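Local coordinates for protein endo-beta-mannanase (Opitutaceae bacterium TAV5, PDB 7BOB) that probably cleaves mannose units from the ends of beta-1,4-linked mannan chains, as an exo-acting family 5 glycoside hydrolase that forms a homotrimer, at residues 129-134 with 179-184; 151-156 with 173-178; 470-475 with 486-491; 552-557 with 581-586. All coordinates share one frame; numbering follows the deposited sequence.

Interaction 1: residues 129-134 with 179-184; sequences RGAAYA and TGAIRE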
loop_
_atom_site.group_PDB
_atom_site.type_symbol
_atom_site.label_atom_id
_atom_site.label_comp_id
_atom_site.label_asym_id
_atom_site.label_seq_id
_atom_site.Cartn_x
_atom_site.Cartn_y
_atom_site.Cartn_z
ATOM N N ARG A 129 14.055 -29.388 11.396
ATOM C CA ARG A 129 13.154 -30.410 10.862
ATOM C C ARG A 129 13.263 -30.516 9.341
ATOM O O ARG A 129 13.167 -31.615 8.783
ATOM C CB ARG A 129 11.712 -30.118 11.270
ATOM C CG ARG A 129 11.426 -30.318 12.747
ATOM C CD ARG A 129 11.139 -31.782 13.080
ATOM N NE ARG A 129 12.356 -32.530 13.414
ATOM C CZ ARG A 129 12.719 -33.656 12.810
ATOM N NH1 ARG A 129 11.946 -34.155 11.860
ATOM N NH2 ARG A 129 13.840 -34.290 13.152
ATOM N N GLY A 130 13.471 -29.391 8.653
ATOM C CA GLY A 130 13.609 -29.447 7.207
ATOM C C GLY A 130 14.872 -30.166 6.774
ATOM O O GLY A 130 14.839 -31.005 5.869
ATOM N N ALA A 131 15.999 -29.865 7.424
ATOM C CA ALA A 131 17.250 -30.540 7.096
ATOM C C ALA A 131 17.131 -32.047 7.306
ATOM O O ALA A 131 17.507 -32.841 6.435
ATOM C CB ALA A 131 18.392 -29.970 7.940
ATOM N N ALA A 132 16.595 -32.461 8.454
ATOM C CA ALA A 132 16.465 -33.892 8.715
ATOM C C ALA A 132 15.573 -34.549 7.676
ATOM O O ALA A 132 15.864 -35.654 7.206
ATOM C CB ALA A 132 15.915 -34.122 10.117
ATOM N N TYR A 133 14.498 -33.864 7.277
ATOM C CA TYR A 133 13.592 -34.413 6.271
ATOM C C TYR A 133 14.281 -34.541 4.918
ATOM O O TYR A 133 14.091 -35.534 4.209
ATOM C CB TYR A 133 12.348 -33.532 6.162
ATOM C CG TYR A 133 11.497 -33.763 4.932
ATOM C CD1 TYR A 133 10.781 -34.945 4.764
ATOM C CD2 TYR A 133 11.388 -32.776 3.948
ATOM C CE1 TYR A 133 9.977 -35.148 3.640
ATOM C CE2 TYR A 133 10.598 -32.963 2.818
ATOM C CZ TYR A 133 9.890 -34.146 2.671
ATOM O OH TYR A 133 9.098 -34.325 1.556
ATOM N N ALA A 134 15.089 -33.551 4.546
ATOM C CA ALA A 134 15.813 -33.649 3.284
ATOM C C ALA A 134 16.794 -34.814 3.309
ATOM O O ALA A 134 16.901 -35.573 2.335
ATOM C CB ALA A 134 16.546 -32.342 2.987
ATOM N N THR A 179 20.347 -27.847 0.707
ATOM C CA THR A 179 21.243 -28.506 -0.235
ATOM C C THR A 179 22.344 -29.256 0.506
ATOM O O THR A 179 22.698 -30.376 0.132
ATOM C CB THR A 179 21.858 -27.493 -1.204
ATOM O OG1 THR A 179 22.557 -26.480 -0.459
ATOM C CG2 THR A 179 20.786 -26.866 -2.095
ATOM N N GLY A 180 22.902 -28.650 1.555
ATOM C CA GLY A 180 23.952 -29.314 2.305
ATOM C C GLY A 180 23.488 -30.619 2.922
ATOM O O GLY A 180 24.243 -31.597 2.972
ATOM N N ALA A 181 22.236 -30.650 3.395
ATOM C CA ALA A 181 21.668 -31.875 3.955
ATOM C C ALA A 181 21.546 -32.956 2.893
ATOM O O ALA A 181 21.801 -34.138 3.160
ATOM C CB ALA A 181 20.297 -31.587 4.565
ATOM N N ILE A 182 21.131 -32.573 1.685
ATOM C CA ILE A 182 21.022 -33.548 0.611
ATOM C C ILE A 182 22.398 -34.119 0.292
ATOM O O ILE A 182 22.551 -35.321 0.026
ATOM C CB ILE A 182 20.357 -32.896 -0.616
ATOM C CG1 ILE A 182 18.840 -32.831 -0.423
ATOM C CG2 ILE A 182 20.715 -33.635 -1.906
ATOM C CD1 ILE A 182 18.191 -31.668 -1.182
ATOM N N ARG A 183 23.426 -33.276 0.363
ATOM C CA ARG A 183 24.774 -33.693 0.016
ATOM C C ARG A 183 25.468 -34.452 1.139
ATOM O O ARG A 183 26.549 -35.001 0.908
ATOM C CB ARG A 183 25.604 -32.472 -0.407
ATOM C CG ARG A 183 25.135 -31.847 -1.730
ATOM C CD ARG A 183 26.190 -30.928 -2.362
ATOM N NE ARG A 183 25.597 -30.066 -3.383
ATOM C CZ ARG A 183 25.245 -30.468 -4.602
ATOM N NH1 ARG A 183 25.440 -31.725 -4.999
ATOM N NH2 ARG A 183 24.700 -29.602 -5.438
ATOM N N GLU A 184 24.888 -34.490 2.340
ATOM C CA GLU A 184 25.382 -35.404 3.366
ATOM C C GLU A 184 25.109 -36.856 3.002
ATOM O O GLU A 184 25.721 -37.755 3.586
ATOM C CB GLU A 184 24.750 -35.090 4.721
ATOM C CG GLU A 184 25.377 -33.912 5.437
ATOM C CD GLU A 184 24.629 -33.560 6.711
ATOM O OE1 GLU A 184 23.996 -34.474 7.284
ATOM O OE2 GLU A 184 24.654 -32.375 7.130
#
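Ala181 sets its methyl against one turn of the helix opposite, where Ala131 and Ala134 receive it. Its CB lies 3.6 Å from the carbonyl oxygen Ala131 O and 4.1 Å from Ala134 CB, with Ala131 CB at 4.2 Å, so a single small knob is touched by backbone and by two methyls. One residue further on, Ile182 adds the first carbon of its longer branch: CG1 comes to 4.1 Å from Ala134 CB. That branch lies beside the backbone N (chi1 -79°), and the Ile182 side chain also packs on Ile191 of strand 191-192. These are neighbouring outer helices of the eight-stranded beta/alpha barrel, 124-141 and 168-183. Their local axes close to 8.3 Å at an angle of 34°. Three alanines and one isoleucine meet between these segments, and Arg177 and Met178 of helix 168-183 also pack on Ala131.

Packing is close among the alanines and Ile182, all of them buried, but it gives out toward the surface. There the exposed Glu184 reaches back to Arg135 of helix 124-141, a salt bridge spanning the same seam just beyond the methyl contact; Arg129 and Arg183 turn to Glu67 and Asp235. Between the segments everything rests on dispersion forces between methyls, a methylene and one carbonyl oxygen. Such a contact prescribes spacing rather than direction, and methyl-sized residues let the two backbones come this near.

Interaction 2: residues 151-156 with 173-178; sequences IDLGNE and EWCRRM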
loop_
_atom_site.group_PDB
_atom_site.type_symbol
_atom_site.label_atom_id
_atom_site.label_comp_id
_atom_site.label_asym_id
_atom_site.label_seq_id
_atom_site.Cartn_x
_atom_site.Cartn_y
_atom_site.Cartn_z
ATOM N N ILE A 151 17.766 -33.968 -8.174
ATOM C CA ILE A 151 16.842 -33.862 -7.050
ATOM C C ILE A 151 16.311 -32.431 -7.001
ATOM O O ILE A 151 17.088 -31.475 -6.907
ATOM C CB ILE A 151 17.506 -34.260 -5.725
ATOM C CG1 ILE A 151 17.926 -35.745 -5.784
ATOM C CG2 ILE A 151 16.564 -33.956 -4.541
ATOM C CD1 ILE A 151 18.905 -36.149 -4.706
ATOM N N ASP A 152 14.986 -32.296 -7.052
ATOM C CA ASP A 152 14.304 -31.005 -7.039
ATOM C C ASP A 152 14.077 -30.556 -5.593
ATOM O O ASP A 152 13.339 -31.207 -4.843
ATOM C CB ASP A 152 12.979 -31.110 -7.796
ATOM C CG ASP A 152 12.365 -29.760 -8.092
ATOM O OD1 ASP A 152 13.136 -28.800 -8.292
ATOM O OD2 ASP A 152 11.117 -29.654 -8.134
ATOM N N LEU A 153 14.706 -29.443 -5.214
ATOM C CA LEU A 153 14.618 -28.933 -3.842
ATOM C C LEU A 153 13.170 -28.776 -3.380
ATOM O O LEU A 153 12.813 -29.151 -2.257
ATOM C CB LEU A 153 15.351 -27.597 -3.752
ATOM C CG LEU A 153 15.601 -27.034 -2.359
ATOM C CD1 LEU A 153 16.167 -28.141 -1.456
ATOM C CD2 LEU A 153 16.551 -25.864 -2.455
ATOM N N GLY A 154 12.327 -28.206 -4.226
ATOM C CA GLY A 154 10.917 -28.097 -3.901
ATOM C C GLY A 154 10.215 -27.407 -5.044
ATOM O O GLY A 154 10.844 -26.943 -5.994
ATOM N N ASN A 155 8.895 -27.350 -4.952
ATOM C CA ASN A 155 8.094 -26.752 -6.002
ATOM C C ASN A 155 7.815 -25.279 -5.698
ATOM O O ASN A 155 7.085 -24.958 -4.751
ATOM C CB ASN A 155 6.782 -27.487 -6.202
ATOM C CG ASN A 155 6.056 -26.937 -7.397
ATOM O OD1 ASN A 155 6.701 -26.645 -8.398
ATOM N ND2 ASN A 155 4.752 -26.714 -7.284
ATOM N N GLU A 156 8.389 -24.395 -6.514
ATOM C CA GLU A 156 8.041 -22.972 -6.531
ATOM C C GLU A 156 8.155 -22.378 -5.135
ATOM O O GLU A 156 7.238 -21.728 -4.625
ATOM C CB GLU A 156 6.644 -22.765 -7.118
ATOM C CG GLU A 156 6.520 -23.349 -8.535
ATOM C CD GLU A 156 5.396 -22.746 -9.354
ATOM O OE1 GLU A 156 4.369 -22.319 -8.762
ATOM O OE2 GLU A 156 5.542 -22.709 -10.604
ATOM N N GLU A 173 20.392 -18.770 3.418
ATOM C CA GLU A 173 20.893 -19.719 4.401
ATOM C C GLU A 173 20.089 -21.012 4.376
ATOM O O GLU A 173 20.660 -22.102 4.482
ATOM C CB GLU A 173 20.879 -19.084 5.799
ATOM C CG GLU A 173 21.220 -20.026 6.960
ATOM C CD GLU A 173 22.652 -20.590 6.884
ATOM O OE1 GLU A 173 23.477 -20.093 6.092
ATOM O OE2 GLU A 173 22.960 -21.543 7.622
ATOM N N TRP A 174 18.764 -20.916 4.248
ATOM C CA TRP A 174 17.937 -22.117 4.203
ATOM C C TRP A 174 18.314 -22.986 3.018
ATOM O O TRP A 174 18.352 -24.227 3.121
ATOM C CB TRP A 174 16.471 -21.720 4.115
ATOM C CG TRP A 174 15.515 -22.857 4.106
ATOM C CD1 TRP A 174 14.920 -23.434 5.196
ATOM C CD2 TRP A 174 14.998 -23.533 2.957
ATOM N NE1 TRP A 174 14.072 -24.433 4.790
ATOM C CE2 TRP A 174 14.103 -24.518 3.421
ATOM C CE3 TRP A 174 15.204 -23.403 1.582
ATOM C CZ2 TRP A 174 13.419 -25.373 2.559
ATOM C CZ3 TRP A 174 14.521 -24.253 0.724
ATOM C CH2 TRP A 174 13.637 -25.221 1.213
ATOM N N CYS A 175 18.608 -22.339 1.886
ATOM C CA CYS A 175 18.975 -23.053 0.670
ATOM C C CYS A 175 20.312 -23.762 0.846
ATOM O O CYS A 175 20.463 -24.923 0.461
ATOM C CB CYS A 175 19.016 -22.069 -0.505
ATOM S SG CYS A 175 19.461 -22.770 -2.104
ATOM N N ARG A 176 21.286 -23.071 1.450
ATOM C CA ARG A 176 22.553 -23.702 1.805
ATOM C C ARG A 176 22.329 -24.906 2.705
ATOM O O ARG A 176 22.916 -25.972 2.484
ATOM C CB ARG A 176 23.480 -22.695 2.501
ATOM C CG ARG A 176 24.957 -23.131 2.583
ATOM C CD ARG A 176 25.763 -22.282 3.580
ATOM N NE ARG A 176 25.186 -22.320 4.918
ATOM C CZ ARG A 176 25.472 -23.254 5.829
ATOM N NH1 ARG A 176 26.339 -24.224 5.546
ATOM N NH2 ARG A 176 24.888 -23.226 7.021
ATOM N N ARG A 177 21.467 -24.760 3.712
ATOM C CA ARG A 177 21.266 -25.846 4.666
ATOM C C ARG A 177 20.561 -27.033 4.024
ATOM O O ARG A 177 20.918 -28.184 4.291
ATOM C CB ARG A 177 20.477 -25.354 5.870
ATOM C CG ARG A 177 21.269 -24.441 6.800
ATOM C CD ARG A 177 22.275 -25.212 7.638
ATOM N NE ARG A 177 21.699 -26.422 8.219
ATOM C CZ ARG A 177 21.136 -26.491 9.423
ATOM N NH1 ARG A 177 21.069 -25.423 10.199
ATOM N NH2 ARG A 177 20.649 -27.641 9.860
ATOM N N MET A 178 19.553 -26.783 3.187
ATOM C CA MET A 178 18.802 -27.893 2.615
ATOM C C MET A 178 19.592 -28.593 1.514
ATOM O O MET A 178 19.518 -29.814 1.383
ATOM C CB MET A 178 17.458 -27.418 2.074
ATOM C CG MET A 178 16.544 -26.814 3.109
ATOM S SD MET A 178 16.400 -27.846 4.586
ATOM C CE MET A 178 16.987 -26.736 5.851
#
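Leu153 is the bump here, and its forked tip enters a hollow on the inward side of helix 168-183 formed by Trp174, Cys175 and Met178. The fork straddles the helix surface: CD1 sits 3.8 Å from Met178 CB, while CD2 comes 4.1 Å from Trp174 CZ3 at a slant to the indole and 4.3 Å from Cys175 SG. Leu153 and Met178 cross at about a right angle. Part of the hollow is shaped by Met178 and Trp174 packing on each other, one turn apart on the helix. Met178 chi1 of -61° puts CG beside the backbone N and over the centre of the Trp174 ring, 3.3 Å above its plane; the bends at chi2 and chi3 then turn the sulfur and CE aside. Phe100 and Phe121 meet the same indole edge-to-face.

Strand and helix run 144° apart, the nearly antiparallel layering of a beta-alpha unit in the barrel. Just past the strand, Asn155 and Glu156 stand where family 5 enzymes usually carry an Asn-Glu pair with the general acid/base. On the outer side of the helix, Arg176 grips Glu173 side-on through NE and NH2. Across the contact, by contrast, only carbon and sulfur meet, so strand and helix are held by fit and by exclusion of water.

Interaction 3: residues 470-475 with 486-491; sequences LLWHAP and RLVGAE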
loop_
_atom_site.group_PDB
_atom_site.type_symbol
_atom_site.label_atom_id
_atom_site.label_comp_id
_atom_site.label_asym_id
_atom_site.label_seq_id
_atom_site.Cartn_x
_atom_site.Cartn_y
_atom_site.Cartn_z
ATOM N N LEU A 470 26.079 1.800 -27.854
ATOM C CA LEU A 470 25.204 1.856 -26.681
ATOM C C LEU A 470 23.962 2.684 -26.994
ATOM O O LEU A 470 24.065 3.873 -27.337
ATOM C CB LEU A 470 25.943 2.446 -25.479
ATOM C CG LEU A 470 25.234 2.529 -24.125
ATOM C CD1 LEU A 470 24.993 1.125 -23.540
ATOM C CD2 LEU A 470 26.063 3.368 -23.170
ATOM N N LEU A 471 22.792 2.061 -26.875
ATOM C CA LEU A 471 21.518 2.773 -26.902
ATOM C C LEU A 471 21.026 2.894 -25.460
ATOM O O LEU A 471 20.646 1.892 -24.838
ATOM C CB LEU A 471 20.498 2.056 -27.780
ATOM C CG LEU A 471 19.100 2.672 -27.794
ATOM C CD1 LEU A 471 19.136 4.192 -28.106
ATOM C CD2 LEU A 471 18.254 1.948 -28.820
ATOM N N TRP A 472 21.047 4.113 -24.922
ATOM C CA TRP A 472 20.824 4.358 -23.493
ATOM C C TRP A 472 19.476 5.045 -23.310
ATOM O O TRP A 472 19.361 6.264 -23.483
ATOM C CB TRP A 472 21.951 5.203 -22.914
ATOM C CG TRP A 472 22.069 5.121 -21.423
ATOM C CD1 TRP A 472 21.111 4.710 -20.541
ATOM C CD2 TRP A 472 23.213 5.477 -20.637
ATOM N NE1 TRP A 472 21.594 4.777 -19.260
ATOM C CE2 TRP A 472 22.886 5.231 -19.290
ATOM C CE3 TRP A 472 24.485 5.982 -20.946
ATOM C CZ2 TRP A 472 23.779 5.467 -18.251
ATOM C CZ3 TRP A 472 25.376 6.209 -19.912
ATOM C CH2 TRP A 472 25.019 5.951 -18.580
ATOM N N HIS A 473 18.456 4.281 -22.940
ATOM C CA HIS A 473 17.161 4.897 -22.682
ATOM C C HIS A 473 17.135 5.418 -21.250
ATOM O O HIS A 473 17.259 4.637 -20.296
ATOM C CB HIS A 473 16.024 3.916 -22.945
ATOM C CG HIS A 473 15.704 3.761 -24.399
ATOM N ND1 HIS A 473 14.910 2.747 -24.888
ATOM C CD2 HIS A 473 16.088 4.491 -25.475
ATOM C CE1 HIS A 473 14.807 2.868 -26.201
ATOM N NE2 HIS A 473 15.518 3.914 -26.584
ATOM N N ALA A 474 17.015 6.744 -21.115
ATOM C CA ALA A 474 16.800 7.484 -19.876
ATOM C C ALA A 474 17.956 7.311 -18.900
ATOM O O ALA A 474 17.795 6.639 -17.876
ATOM C CB ALA A 474 15.490 7.047 -19.217
ATOM N N PRO A 475 19.131 7.879 -19.171
ATOM C CA PRO A 475 20.202 7.833 -18.169
ATOM C C PRO A 475 19.735 8.450 -16.861
ATOM O O PRO A 475 18.846 9.301 -16.828
ATOM C CB PRO A 475 21.336 8.646 -18.803
ATOM C CG PRO A 475 20.785 9.190 -20.101
ATOM C CD PRO A 475 19.605 8.372 -20.474
ATOM N N ARG A 486 30.631 12.629 -19.222
ATOM C CA ARG A 486 31.631 12.329 -20.250
ATOM C C ARG A 486 31.198 11.184 -21.152
ATOM O O ARG A 486 31.623 11.125 -22.310
ATOM C CB ARG A 486 32.987 12.005 -19.614
ATOM C CG ARG A 486 33.486 13.128 -18.717
ATOM C CD ARG A 486 34.946 12.965 -18.314
ATOM N NE ARG A 486 35.152 11.819 -17.422
ATOM C CZ ARG A 486 35.400 11.909 -16.112
ATOM N NH1 ARG A 486 35.468 13.105 -15.515
ATOM N NH2 ARG A 486 35.573 10.800 -15.396
ATOM N N LEU A 487 30.367 10.261 -20.651
ATOM C CA LEU A 487 29.916 9.156 -21.492
ATOM C C LEU A 487 28.729 9.556 -22.358
ATOM O O LEU A 487 28.707 9.274 -23.560
ATOM C CB LEU A 487 29.551 7.949 -20.637
ATOM C CG LEU A 487 29.164 6.688 -21.414
ATOM C CD1 LEU A 487 30.159 6.409 -22.538
ATOM C CD2 LEU A 487 29.079 5.510 -20.466
ATOM N N VAL A 488 27.721 10.197 -21.768
ATOM C CA VAL A 488 26.597 10.657 -22.573
ATOM C C VAL A 488 27.040 11.775 -23.520
ATOM O O VAL A 488 26.571 11.861 -24.662
ATOM C CB VAL A 488 25.446 11.107 -21.657
ATOM C CG1 VAL A 488 24.434 11.969 -22.439
ATOM C CG2 VAL A 488 24.778 9.903 -21.026
ATOM N N GLY A 489 27.954 12.632 -23.066
ATOM C CA GLY A 489 28.388 13.777 -23.836
ATOM C C GLY A 489 27.632 15.064 -23.567
ATOM O O GLY A 489 27.498 15.889 -24.475
ATOM N N ALA A 490 27.142 15.267 -22.344
ATOM C CA ALA A 490 26.294 16.396 -21.998
ATOM C C ALA A 490 26.238 16.505 -20.479
ATOM O O ALA A 490 26.416 15.511 -19.776
ATOM C CB ALA A 490 24.889 16.231 -22.580
ATOM N N GLU A 491 26.042 17.724 -19.989
ATOM C CA GLU A 491 25.884 18.028 -18.576
ATOM C C GLU A 491 24.452 18.469 -18.301
ATOM O O GLU A 491 23.765 18.987 -19.190
ATOM C CB GLU A 491 26.837 19.144 -18.141
ATOM C CG GLU A 491 28.233 18.691 -17.839
ATOM C CD GLU A 491 29.235 19.818 -17.950
ATOM O OE1 GLU A 491 28.824 20.995 -17.893
ATOM O OE2 GLU A 491 30.438 19.526 -18.109
#
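Trp472 and Leu487 both swing their side chains away from the backbone N, CG lying anti to it at chi1 -160° and -176°, and this extends the indole and the leucine tip toward each other from strand and helix. The setting is the doubly wound alpha/beta domain that follows the barrel: strand 469-473 belongs to the parallel part of its mixed sheet, and helix 482-488 comes next in the chain and lies over one face.

The six-membered side of the indole does the touching. Trp472 CZ3 is 3.8 Å from Leu487 CD2, and Val488 CG2 lies 3.9 Å from the same CZ3 and equally near CE3. Both methyls approach at a slant, and both side chains cross the tryptophan at about a right angle. Within its own segment the ring is backed by Pro475, whose CB rides 3.8 Å above one face, offset toward the rim. Ile447 and Thr452 also touch the Trp472 side chain.

Gly489 then ends the helix with positive phi (93°), backbone angles that glycine, lacking a CB, takes without strain, and the chain passes into strand 490-496. There Glu491 pairs with Arg526 and packs on Ser288 of the second subunit. The proline takes part across the contact too: its ring CG meets Val488 CG2, the methyl already touching the indole, at 4.2 Å.

Interaction 4: residues 552-557 with 581-586; sequences TSVLAD and AALLTK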
loop_
_atom_site.group_PDB
_atom_site.type_symbol
_atom_site.label_atom_id
_atom_site.label_comp_id
_atom_site.label_asym_id
_atom_site.label_seq_id
_atom_site.Cartn_x
_atom_site.Cartn_y
_atom_site.Cartn_z
ATOM N N THR A 552 24.102 6.540 -27.988
ATOM C CA THR A 552 22.854 7.222 -28.341
ATOM C C THR A 552 21.968 7.267 -27.091
ATOM O O THR A 552 21.426 6.237 -26.666
ATOM C CB THR A 552 22.154 6.524 -29.513
ATOM O OG1 THR A 552 23.023 6.511 -30.648
ATOM C CG2 THR A 552 20.859 7.210 -29.891
ATOM N N SER A 553 21.834 8.452 -26.487
ATOM C CA SER A 553 21.086 8.623 -25.244
ATOM C C SER A 553 19.727 9.260 -25.516
ATOM O O SER A 553 19.639 10.273 -26.222
ATOM C CB SER A 553 21.873 9.477 -24.242
ATOM O OG SER A 553 23.230 9.089 -24.107
ATOM N N VAL A 554 18.671 8.679 -24.949
ATOM C CA VAL A 554 17.316 9.223 -25.041
ATOM C C VAL A 554 16.913 9.761 -23.675
ATOM O O VAL A 554 16.907 9.014 -22.685
ATOM C CB VAL A 554 16.304 8.161 -25.516
ATOM C CG1 VAL A 554 14.888 8.734 -25.553
ATOM C CG2 VAL A 554 16.710 7.576 -26.869
ATOM N N LEU A 555 16.539 11.037 -23.623
ATOM C CA LEU A 555 16.186 11.689 -22.364
ATOM C C LEU A 555 14.710 11.495 -22.036
ATOM O O LEU A 555 13.990 12.442 -21.746
ATOM C CB LEU A 555 16.549 13.170 -22.421
ATOM C CG LEU A 555 18.006 13.426 -22.833
ATOM C CD1 LEU A 555 18.334 14.918 -22.923
ATOM C CD2 LEU A 555 18.951 12.723 -21.864
ATOM N N ALA A 556 14.239 10.254 -22.114
ATOM C CA ALA A 556 12.878 9.927 -21.710
ATOM C C ALA A 556 12.851 8.455 -21.343
ATOM O O ALA A 556 13.708 7.675 -21.774
ATOM C CB ALA A 556 11.851 10.229 -22.804
ATOM N N ASP A 557 11.870 8.082 -20.519
ATOM C CA ASP A 557 11.698 6.680 -20.144
ATOM C C ASP A 557 10.861 6.002 -21.222
ATOM O O ASP A 557 9.635 5.881 -21.111
ATOM C CB ASP A 557 11.063 6.565 -18.765
ATOM C CG ASP A 557 11.153 5.168 -18.204
ATOM O OD1 ASP A 557 11.338 4.209 -19.003
ATOM O OD2 ASP A 557 11.016 5.025 -16.974
ATOM N N ALA A 581 14.603 0.458 -34.050
ATOM C CA ALA A 581 15.334 0.323 -35.309
ATOM C C ALA A 581 15.971 1.649 -35.718
ATOM O O ALA A 581 17.159 1.701 -36.055
ATOM C CB ALA A 581 14.408 -0.199 -36.409
ATOM N N ALA A 582 15.209 2.742 -35.642
ATOM C CA ALA A 582 15.741 4.041 -36.051
ATOM C C ALA A 582 16.954 4.450 -35.217
ATOM O O ALA A 582 17.912 5.035 -35.741
ATOM C CB ALA A 582 14.651 5.103 -35.962
ATOM N N LEU A 583 16.945 4.138 -33.923
ATOM C CA LEU A 583 17.980 4.649 -33.036
ATOM C C LEU A 583 19.181 3.733 -32.904
ATOM O O LEU A 583 20.229 4.176 -32.415
ATOM C CB LEU A 583 17.400 4.898 -31.648
ATOM C CG LEU A 583 16.452 6.094 -31.570
ATOM C CD1 LEU A 583 16.476 6.557 -30.169
ATOM C CD2 LEU A 583 16.893 7.197 -32.496
ATOM N N LEU A 584 19.044 2.468 -33.290
ATOM C CA LEU A 584 20.155 1.535 -33.209
ATOM C C LEU A 584 21.204 1.883 -34.255
ATOM O O LEU A 584 20.873 2.123 -35.420
ATOM C CB LEU A 584 19.653 0.110 -33.412
ATOM C CG LEU A 584 19.078 -0.502 -32.132
ATOM C CD1 LEU A 584 18.467 -1.871 -32.407
ATOM C CD2 LEU A 584 20.155 -0.574 -31.066
ATOM N N THR A 585 22.468 1.917 -33.836
ATOM C CA THR A 585 23.598 2.175 -34.720
ATOM C C THR A 585 24.463 0.926 -34.827
ATOM O O THR A 585 24.353 0.002 -34.018
ATOM C CB THR A 585 24.453 3.350 -34.219
ATOM O OG1 THR A 585 24.974 3.051 -32.915
ATOM C CG2 THR A 585 23.633 4.638 -34.167
ATOM N N LYS A 586 25.335 0.911 -35.840
ATOM C CA LYS A 586 26.269 -0.190 -36.036
ATOM C C LYS A 586 27.644 0.342 -36.424
ATOM O O LYS A 586 27.767 1.243 -37.264
ATOM C CB LYS A 586 25.762 -1.183 -37.100
ATOM C CG LYS A 586 24.661 -2.105 -36.588
ATOM C CD LYS A 586 25.096 -3.570 -36.546
ATOM C CE LYS A 586 24.755 -4.274 -37.845
ATOM N NZ LYS A 586 25.502 -5.553 -37.958
#
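Thr552 faces Leu583 and Thr585 across the end of helix 569-583, and its side chain is worth following outward. CB stands on strand 549-554 and splits into a polar and an apolar arm. The hydroxyl OG1 lies beside the backbone N (chi1 -59°), 4.0 Å from both Thr585 CG2 and Leu583 O, with no hydrogen bond to either; its hydrogen bond is made with Arg543 NE on the adjacent strand. The methyl CG2 takes the other branch, reaching 4.0 Å from the carbonyl oxygen Leu583 O and 4.4 Å from Leu583 CD1.

Two residues along the same strand, Val554 meets that leucine more tightly. Its CG2 and Leu583 CD1 are 3.5 Å apart, closer than carbons usually come, with the two side chains at about a right angle. Leu583 touches Leu471 of the neighbouring strand as well, so helix 569-583 spans two strands with its last turn. Ser553 points away from it and packs on Val488, which puts helices on both faces of the sheet, as in a doubly wound alpha/beta fold.

Thr585 turns its own hydroxyl to Gln469 OE1. Both hydroxyls have their polar partners outside the two segments, so across the contact they and the methyls make van der Waals contacts alone; the tail that follows helix 569-583 is seated here by apolar fit, with directional bonds supplied around it.

From the N terminus the chain first builds the beta/alpha barrel. Helix 124-141 opens the loop that interaction 1 closes on helix 168-183, and within it interaction 2 closes a shorter one, from strand 151-154 to the same helix. The two touch, for Met178 SD packs on the backbone at Gly130 and Ala131, so strand 151-154 and two neighbouring outer helices pack as one group. In the C-terminal domain, centres about 42 to 50 Å from those of the first pair, interaction 3 closes the short loop from strand 469-473 to helix 482-488, and interaction 4, in series, the longer one from strand 549-554 to helix 569-583. Their adjacent strands, linked by backbone hydrogen bonds, carry helices on both faces.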